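Side-chain contacts in sensor protein (Vibrio cholerae O1 biovar El Tor, PDB 3MXQ), which probably acts as a sensor histidine kinase that passes phosphate from ATP to a protein histidine, this chain being its N-terminal part with the PAS sensor domain: residues N40-V45 with R80-A85; E60-K65 with E69-S74. All coordinates share one frame; numbering follows the deposited sequence.

Contact 1: residues N40-V45 with R80-A85; sequences NDYVIV and RKIDTA
Tyr42 and Asp83 join by a side-chain hydrogen bond, with Ile82 packing beside it, where the turn between strands 34-39 and 44-47 meets helix 75-88. The contact is a single aromatic side chain bridging a beta hairpin and helix 75-88, which packs on the antiparallel sheet of the PAS fold. The buried surface is small, 139 Å² in all, and Tyr42 supplies about half of it.

Tyr42 OH donates to Asp83 OD1 over 2.5 Å, a very short separation on which little can rest at 2.78 Å resolution. OD1 lies in the plane of the ring, at its edge. The carboxylate is nevertheless twisted 45° from that plane, and its other oxygen is farther off, with Asp83 OD2 at 3.2 Å from Tyr42 OH. That second oxygen is taken by Lys79, one helical turn back, in a salt bridge.

Ile82 meets the same ring along the CD1-CE1 edge. Its CG2 branch packs 3.8 Å from Tyr42 CE1, while Ile82 CD1 comes to 4.1 Å from Tyr42 CD1. In Ile82 the CG2 methyl stands anti to the backbone N, with CG1 beside that N (chi1 -65°), and both branches thereby border the tyrosine. Ile82 also touches Val137 of strand 134-145. From within the turn, Asn40 O sits 4.1 Å above the ring plane of Tyr42, over its centre.

The ring thus has Ile82 along one edge, Asn40 O over one face and the carboxylate at its hydroxyl end. Lys79 probably favours the anionic form of Asp83, a good acceptor for the hydroxyl, and bond and packing together would limit the ring's movement.

Contact 2: residues E60-K65 with E69-S74; sequences ETMQGK and ELFPES
Residues 60-65 leave helix 59-62 through a type II beta turn from Met62 to Lys65, with Gly64 at positive phi, while 69-74 run off the end of helix 67-70 at Phe71. The two backbones come nearest at Lys65 and Leu70, whose CA atoms are 7.5 Å apart, and no hydrogen bond joins them.

Side chains fill the gap. Met62, a selenomethionine, bends at its last torsion (chi3 74°), which turns CE toward the other segment. This methyl arrives at the edge of the Phe71 ring, near its plane, 3.4 Å from Phe71 CE1, and the two side chains cross at about a right angle. Leu70 CD1 is shared, lying 3.8 Å from Met62 CE and equally far from Lys65 CB. Lys65 makes its closest approach with that CB; farther out the chain curls back at chi4, and Lys65 NZ donates to Thr61 O over 3.1 Å, in the carbonyl plane.

Phe51 touches both Met62 and Phe71, adding an aromatic side chain from helix 49-53. With no hydrogen bond across it, the contact rests on apolar packing between the segments, while the lysine charge is directed back to the helix end it follows.

Contact 2 falls within the 34 residues that separate the two halves of contact 1, and the centres of the contacts are about 12 Å apart. They meet directly at Ile44 and Val45. Ile44 N and Lys65 O are 2.7 Å apart, probably hydrogen-bonded, as are Val45 O and Gln63 NE2 at 2.6 Å. Alongside these polar links, Ile44 CD1 packs 3.6 Å from Met62 CE, and Ile44 also touches Leu70. The same short segment, 40-45, thus sends Tyr42 to helix 75-88 and Ile44 into the apolar cluster of contact 2. Both contacts belong to the PAS fold, and helices 67-70 and 75-88 follow one another in the chain.

Contact 1: residues N40-V45 with R80-A85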
ATOM      1  N   ASN A  40     -12.517   7.539 -24.254  1.00 47.54           N
ATOM      2  CA  ASN A  40     -11.676   7.803 -25.424  1.00 48.29           C
ATOM      3  C   ASN A  40     -12.014   9.117 -26.129  1.00 48.42           C
ATOM      4  O   ASN A  40     -11.354   9.500 -27.093  1.00 48.64           O
ATOM      5  CB  ASN A  40     -11.629   6.609 -26.395  1.00 48.66           C
ATOM      6  CG  ASN A  40     -13.000   6.222 -26.950  1.00 49.78           C
ATOM      7  OD1 ASN A  40     -13.986   6.956 -26.831  1.00 50.78           O
ATOM      8  ND2 ASN A  40     -13.060   5.049 -27.568  1.00 50.49           N
ATOM      9  N   ASP A  41     -13.049   9.796 -25.636  1.00 48.22           N
ATOM     10  CA  ASP A  41     -13.422  11.129 -26.106  1.00 47.92           C
ATOM     11  C   ASP A  41     -13.010  12.177 -25.072  1.00 47.02           C
ATOM     12  O   ASP A  41     -13.522  13.297 -25.061  1.00 47.07           O
ATOM     13  CB  ASP A  41     -14.927  11.207 -26.405  1.00 48.20           C
ATOM     14  CG  ASP A  41     -15.789  10.886 -25.195  1.00 48.96           C
ATOM     15  OD1 ASP A  41     -16.993  11.205 -25.227  1.00 49.18           O
ATOM     16  OD2 ASP A  41     -15.275  10.320 -24.207  1.00 50.18           O
ATOM     17  N   TYR A  42     -12.083  11.781 -24.204  1.00 45.90           N
ATOM     18  CA  TYR A  42     -11.411  12.663 -23.243  1.00 44.71           C
ATOM     19  C   TYR A  42     -12.249  13.056 -22.018  1.00 44.39           C
ATOM     20  O   TYR A  42     -11.803  13.821 -21.161  1.00 43.95           O
ATOM     21  CB  TYR A  42     -10.780  13.871 -23.956  1.00 44.32           C
ATOM     22  CG  TYR A  42     -10.059  13.471 -25.225  1.00 42.96           C
ATOM     23  CD1 TYR A  42      -8.846  12.774 -25.186  1.00 41.98           C
ATOM     24  CD2 TYR A  42     -10.605  13.766 -26.469  1.00 42.59           C
ATOM     25  CE1 TYR A  42      -8.198  12.394 -26.366  1.00 41.49           C
ATOM     26  CE2 TYR A  42      -9.973  13.392 -27.643  1.00 41.87           C
ATOM     27  CZ  TYR A  42      -8.775  12.708 -27.595  1.00 41.97           C
ATOM     28  OH  TYR A  42      -8.177  12.361 -28.793  1.00 42.11           O
ATOM     29  N   VAL A  43     -13.449  12.495 -21.934  1.00 44.08           N
ATOM     30  CA  VAL A  43     -14.366  12.762 -20.834  1.00 43.85           C
ATOM     31  C   VAL A  43     -13.919  12.009 -19.578  1.00 43.77           C
ATOM     32  O   VAL A  43     -13.670  10.804 -19.632  1.00 43.88           O
ATOM     33  CB  VAL A  43     -15.809  12.375 -21.212  1.00 43.60           C
ATOM     34  CG1 VAL A  43     -16.757  12.660 -20.068  1.00 43.40           C
ATOM     35  CG2 VAL A  43     -16.254  13.131 -22.454  1.00 43.01           C
ATOM     36  N   ILE A  44     -13.811  12.726 -18.459  1.00 43.76           N
ATOM     37  CA  ILE A  44     -13.353  12.134 -17.202  1.00 43.65           C
ATOM     38  C   ILE A  44     -14.400  11.230 -16.571  1.00 44.07           C
ATOM     39  O   ILE A  44     -15.559  11.603 -16.407  1.00 44.10           O
ATOM     40  CB  ILE A  44     -12.885  13.205 -16.196  1.00 43.59           C
ATOM     41  CG1 ILE A  44     -11.628  13.893 -16.721  1.00 42.72           C
ATOM     42  CG2 ILE A  44     -12.594  12.583 -14.826  1.00 43.22           C
ATOM     43  CD1 ILE A  44     -11.424  15.269 -16.178  1.00 40.86           C
ATOM     44  N   VAL A  45     -13.968  10.032 -16.215  1.00 44.51           N
ATOM     45  CA  VAL A  45     -14.868   9.016 -15.701  1.00 45.04           C
ATOM     46  C   VAL A  45     -14.663   8.806 -14.203  1.00 45.12           C
ATOM     47  O   VAL A  45     -15.617   8.706 -13.458  1.00 45.22           O
ATOM     48  CB  VAL A  45     -14.673   7.693 -16.461  1.00 45.08           C
ATOM     49  CG1 VAL A  45     -15.478   6.577 -15.820  1.00 45.79           C
ATOM     50  CG2 VAL A  45     -15.076   7.869 -17.915  1.00 45.19           C
ATOM     51  N   ARG A  80      -1.686  14.441 -27.221  1.00 35.72           N
ATOM     52  CA  ARG A  80      -0.670  13.655 -27.897  1.00 36.22           C
ATOM     53  C   ARG A  80      -0.375  12.379 -27.115  1.00 35.48           C
ATOM     54  O   ARG A  80      -0.187  11.312 -27.688  1.00 35.48           O
ATOM     55  CB  ARG A  80       0.609  14.457 -28.152  1.00 36.92           C
ATOM     56  CG  ARG A  80       1.585  13.734 -29.081  1.00 39.73           C
ATOM     57  CD  ARG A  80       2.789  14.566 -29.448  1.00 45.95           C
ATOM     58  NE  ARG A  80       2.460  15.618 -30.422  1.00 51.38           N
ATOM     59  CZ  ARG A  80       2.189  15.409 -31.718  1.00 53.10           C
ATOM     60  NH1 ARG A  80       2.174  14.181 -32.226  1.00 54.74           N
ATOM     61  NH2 ARG A  80       1.906  16.433 -32.505  1.00 52.92           N
ATOM     62  N   LYS A  81      -0.345  12.499 -25.799  1.00 34.81           N
ATOM     63  CA  LYS A  81      -0.113  11.362 -24.948  1.00 33.97           C
ATOM     64  C   LYS A  81      -1.266  10.369 -24.995  1.00 33.75           C
ATOM     65  O   LYS A  81      -1.043   9.172 -25.171  1.00 34.03           O
ATOM     66  CB  LYS A  81       0.144  11.827 -23.529  1.00 33.80           C
ATOM     67  CG  LYS A  81       1.419  12.586 -23.378  1.00 33.96           C
ATOM     68  CD  LYS A  81       2.584  11.729 -23.779  1.00 35.83           C
ATOM     69  CE  LYS A  81       3.836  12.188 -23.060  1.00 37.41           C
ATOM     70  NZ  LYS A  81       4.891  11.137 -23.064  1.00 38.93           N
ATOM     71  N   ILE A  82      -2.493  10.856 -24.851  1.00 33.27           N
ATOM     72  CA  ILE A  82      -3.647   9.968 -24.855  1.00 33.05           C
ATOM     73  C   ILE A  82      -3.831   9.321 -26.224  1.00 33.54           C
ATOM     74  O   ILE A  82      -4.139   8.134 -26.335  1.00 33.29           O
ATOM     75  CB  ILE A  82      -4.913  10.704 -24.422  1.00 32.96           C
ATOM     76  CG1 ILE A  82      -4.780  11.155 -22.965  1.00 32.70           C
ATOM     77  CG2 ILE A  82      -6.141   9.805 -24.560  1.00 32.69           C
ATOM     78  CD1 ILE A  82      -5.608  12.367 -22.636  1.00 32.46           C
ATOM     79  N   ASP A  83      -3.612  10.104 -27.274  1.00 34.29           N
ATOM     80  CA  ASP A  83      -3.773   9.596 -28.628  1.00 34.76           C
ATOM     81  C   ASP A  83      -2.724   8.550 -28.975  1.00 34.78           C
ATOM     82  O   ASP A  83      -3.038   7.564 -29.639  1.00 34.72           O
ATOM     83  CB  ASP A  83      -3.820  10.743 -29.630  1.00 34.96           C
ATOM     84  CG  ASP A  83      -5.141  11.506 -29.564  1.00 36.39           C
ATOM     85  OD1 ASP A  83      -6.016  11.119 -28.763  1.00 38.10           O
ATOM     86  OD2 ASP A  83      -5.319  12.494 -30.307  1.00 38.66           O
ATOM     87  N   THR A  84      -1.500   8.744 -28.485  1.00 34.94           N
ATOM     88  CA  THR A  84      -0.440   7.753 -28.637  1.00 35.08           C
ATOM     89  C   THR A  84      -0.927   6.405 -28.120  1.00 35.77           C
ATOM     90  O   THR A  84      -0.901   5.412 -28.844  1.00 35.77           O
ATOM     91  CB  THR A  84       0.862   8.200 -27.944  1.00 34.78           C
ATOM     92  OG1 THR A  84       1.293   9.428 -28.535  1.00 35.44           O
ATOM     93  CG2 THR A  84       1.973   7.181 -28.115  1.00 33.47           C
ATOM     94  N   ALA A  85      -1.415   6.387 -26.889  1.00 36.66           N
ATOM     95  CA  ALA A  85      -1.967   5.180 -26.318  1.00 37.90           C
ATOM     96  C   ALA A  85      -3.046   4.594 -27.217  1.00 38.89           C
ATOM     97  O   ALA A  85      -3.069   3.390 -27.457  1.00 38.62           O
ATOM     98  CB  ALA A  85      -2.526   5.459 -24.926  1.00 37.92           C
TER

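Contact 2: residues E60-K65 with E69-S74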
ATOM      1  N   GLU A  60     -16.559  15.924  -7.763  1.00 69.78           N
ATOM      2  CA  GLU A  60     -17.944  16.037  -8.207  1.00 69.89           C
ATOM      3  C   GLU A  60     -18.044  16.820  -9.518  1.00 69.54           C
ATOM      4  O   GLU A  60     -18.714  16.389 -10.453  1.00 69.66           O
ATOM      5  CB  GLU A  60     -18.813  16.674  -7.117  1.00 69.95           C
ATOM      6  N   THR A  61     -17.343  17.953  -9.574  1.00 68.90           N
ATOM      7  CA  THR A  61     -17.392  18.883 -10.704  1.00 68.04           C
ATOM      8  C   THR A  61     -16.735  18.315 -11.967  1.00 66.93           C
ATOM      9  O   THR A  61     -17.197  18.572 -13.081  1.00 67.05           O
ATOM     10  CB  THR A  61     -16.702  20.236 -10.346  1.00 68.20           C
ATOM     11  OG1 THR A  61     -17.129  20.681  -9.051  1.00 68.05           O
ATOM     12  CG2 THR A  61     -17.027  21.305 -11.372  1.00 68.51           C
HETATM   13  N   MSE A  62     -15.665  17.542 -11.781  1.00 65.35           N
HETATM   14  CA  MSE A  62     -14.841  17.058 -12.890  1.00 63.50           C
HETATM   15  C   MSE A  62     -15.452  15.912 -13.671  1.00 62.63           C
HETATM   16  O   MSE A  62     -15.155  15.740 -14.844  1.00 62.62           O
HETATM   17  CB  MSE A  62     -13.477  16.611 -12.385  1.00 63.09           C
HETATM   18  CG  MSE A  62     -12.669  17.690 -11.744  1.00 62.75           C
HETATM   19 SE   MSE A  62     -10.817  17.141 -11.541  1.00 60.87          SE
HETATM   20  CE  MSE A  62     -10.254  17.280 -13.387  1.00 61.22           C
ATOM     21  N   GLN A  63     -16.279  15.111 -13.021  1.00 61.74           N
ATOM     22  CA  GLN A  63     -16.763  13.887 -13.636  1.00 60.94           C
ATOM     23  C   GLN A  63     -17.754  14.199 -14.751  1.00 60.22           C
ATOM     24  O   GLN A  63     -18.666  15.003 -14.572  1.00 60.14           O
ATOM     25  CB  GLN A  63     -17.404  12.980 -12.581  1.00 61.31           C
ATOM     26  CG  GLN A  63     -17.037  11.517 -12.725  1.00 61.65           C
ATOM     27  CD  GLN A  63     -18.250  10.634 -12.915  1.00 62.92           C
ATOM     28  OE1 GLN A  63     -19.330  10.933 -12.416  1.00 64.39           O
ATOM     29  NE2 GLN A  63     -18.084   9.551 -13.656  1.00 63.27           N
ATOM     30  N   GLY A  64     -17.566  13.563 -15.902  1.00 58.84           N
ATOM     31  CA  GLY A  64     -18.419  13.800 -17.060  1.00 57.76           C
ATOM     32  C   GLY A  64     -18.040  15.060 -17.813  1.00 56.43           C
ATOM     33  O   GLY A  64     -18.872  15.667 -18.489  1.00 56.72           O
ATOM     34  N   LYS A  65     -16.777  15.453 -17.683  1.00 54.56           N
ATOM     35  CA  LYS A  65     -16.225  16.615 -18.376  1.00 52.10           C
ATOM     36  C   LYS A  65     -14.929  16.249 -19.090  1.00 48.61           C
ATOM     37  O   LYS A  65     -14.216  15.339 -18.668  1.00 48.82           O
ATOM     38  CB  LYS A  65     -15.974  17.758 -17.396  1.00 52.64           C
ATOM     39  CG  LYS A  65     -17.232  18.319 -16.771  1.00 54.44           C
ATOM     40  CD  LYS A  65     -16.978  19.683 -16.158  1.00 56.18           C
ATOM     41  CE  LYS A  65     -18.269  20.470 -16.003  1.00 57.46           C
ATOM     42  NZ  LYS A  65     -19.207  19.789 -15.074  1.00 58.33           N
ATOM     43  N   GLU A  69     -10.650  20.312 -21.960  1.00 46.04           N
ATOM     44  CA  GLU A  69     -11.302  21.584 -21.642  1.00 47.80           C
ATOM     45  C   GLU A  69     -10.983  22.078 -20.226  1.00 47.80           C
ATOM     46  O   GLU A  69     -10.900  23.286 -19.995  1.00 48.00           O
ATOM     47  CB  GLU A  69     -12.814  21.498 -21.863  1.00 48.31           C
ATOM     48  CG  GLU A  69     -13.201  21.258 -23.324  1.00 50.71           C
ATOM     49  CD  GLU A  69     -14.684  20.964 -23.523  1.00 53.79           C
ATOM     50  OE1 GLU A  69     -15.342  20.455 -22.584  1.00 54.64           O
ATOM     51  OE2 GLU A  69     -15.194  21.235 -24.634  1.00 54.91           O
ATOM     52  N   LEU A  70     -10.792  21.147 -19.292  1.00 47.58           N
ATOM     53  CA  LEU A  70     -10.547  21.492 -17.893  1.00 46.90           C
ATOM     54  C   LEU A  70      -9.133  21.974 -17.647  1.00 46.43           C
ATOM     55  O   LEU A  70      -8.885  22.716 -16.705  1.00 46.42           O
ATOM     56  CB  LEU A  70     -10.876  20.321 -16.968  1.00 46.86           C
ATOM     57  CG  LEU A  70     -12.362  20.090 -16.663  1.00 46.91           C
ATOM     58  CD1 LEU A  70     -12.590  18.765 -15.965  1.00 46.20           C
ATOM     59  CD2 LEU A  70     -12.958  21.230 -15.835  1.00 47.29           C
ATOM     60  N   PHE A  71      -8.204  21.561 -18.496  1.00 45.97           N
ATOM     61  CA  PHE A  71      -6.814  21.967 -18.336  1.00 45.65           C
ATOM     62  C   PHE A  71      -6.227  22.450 -19.640  1.00 46.11           C
ATOM     63  O   PHE A  71      -5.228  21.908 -20.093  1.00 46.25           O
ATOM     64  CB  PHE A  71      -5.983  20.811 -17.789  1.00 45.12           C
ATOM     65  CG  PHE A  71      -6.480  20.292 -16.488  1.00 43.56           C
ATOM     66  CD1 PHE A  71      -7.233  19.123 -16.438  1.00 42.71           C
ATOM     67  CD2 PHE A  71      -6.222  20.983 -15.309  1.00 42.16           C
ATOM     68  CE1 PHE A  71      -7.718  18.645 -15.226  1.00 42.10           C
ATOM     69  CE2 PHE A  71      -6.702  20.515 -14.092  1.00 41.56           C
ATOM     70  CZ  PHE A  71      -7.452  19.346 -14.050  1.00 41.45           C
ATOM     71  N   PRO A  72      -6.836  23.488 -20.239  1.00 46.36           N
ATOM     72  CA  PRO A  72      -6.539  23.868 -21.617  1.00 46.40           C
ATOM     73  C   PRO A  72      -5.056  24.121 -21.896  1.00 46.52           C
ATOM     74  O   PRO A  72      -4.552  23.684 -22.926  1.00 46.67           O
ATOM     75  CB  PRO A  72      -7.363  25.137 -21.815  1.00 46.41           C
ATOM     76  CG  PRO A  72      -7.649  25.633 -20.451  1.00 46.47           C
ATOM     77  CD  PRO A  72      -7.785  24.426 -19.613  1.00 46.34           C
ATOM     78  N   GLU A  73      -4.358  24.790 -20.984  1.00 46.51           N
ATOM     79  CA  GLU A  73      -2.936  25.064 -21.166  1.00 46.61           C
ATOM     80  C   GLU A  73      -2.087  23.806 -21.282  1.00 45.88           C
ATOM     81  O   GLU A  73      -0.893  23.888 -21.518  1.00 45.97           O
ATOM     82  CB  GLU A  73      -2.410  25.901 -20.015  1.00 47.09           C
ATOM     83  CG  GLU A  73      -2.873  27.341 -20.012  1.00 49.15           C
ATOM     84  CD  GLU A  73      -2.778  27.953 -18.625  1.00 51.77           C
ATOM     85  OE1 GLU A  73      -2.150  29.026 -18.492  1.00 53.07           O
ATOM     86  OE2 GLU A  73      -3.318  27.349 -17.663  1.00 53.20           O
ATOM     87  N   SER A  74      -2.709  22.646 -21.111  1.00 45.34           N
ATOM     88  CA  SER A  74      -2.015  21.361 -21.171  1.00 44.67           C
ATOM     89  C   SER A  74      -2.604  20.456 -22.242  1.00 44.55           C
ATOM     90  O   SER A  74      -2.025  19.427 -22.567  1.00 44.29           O
ATOM     91  CB  SER A  74      -2.078  20.651 -19.815  1.00 44.56           C
ATOM     92  OG  SER A  74      -1.299  21.320 -18.845  1.00 44.02           O
TER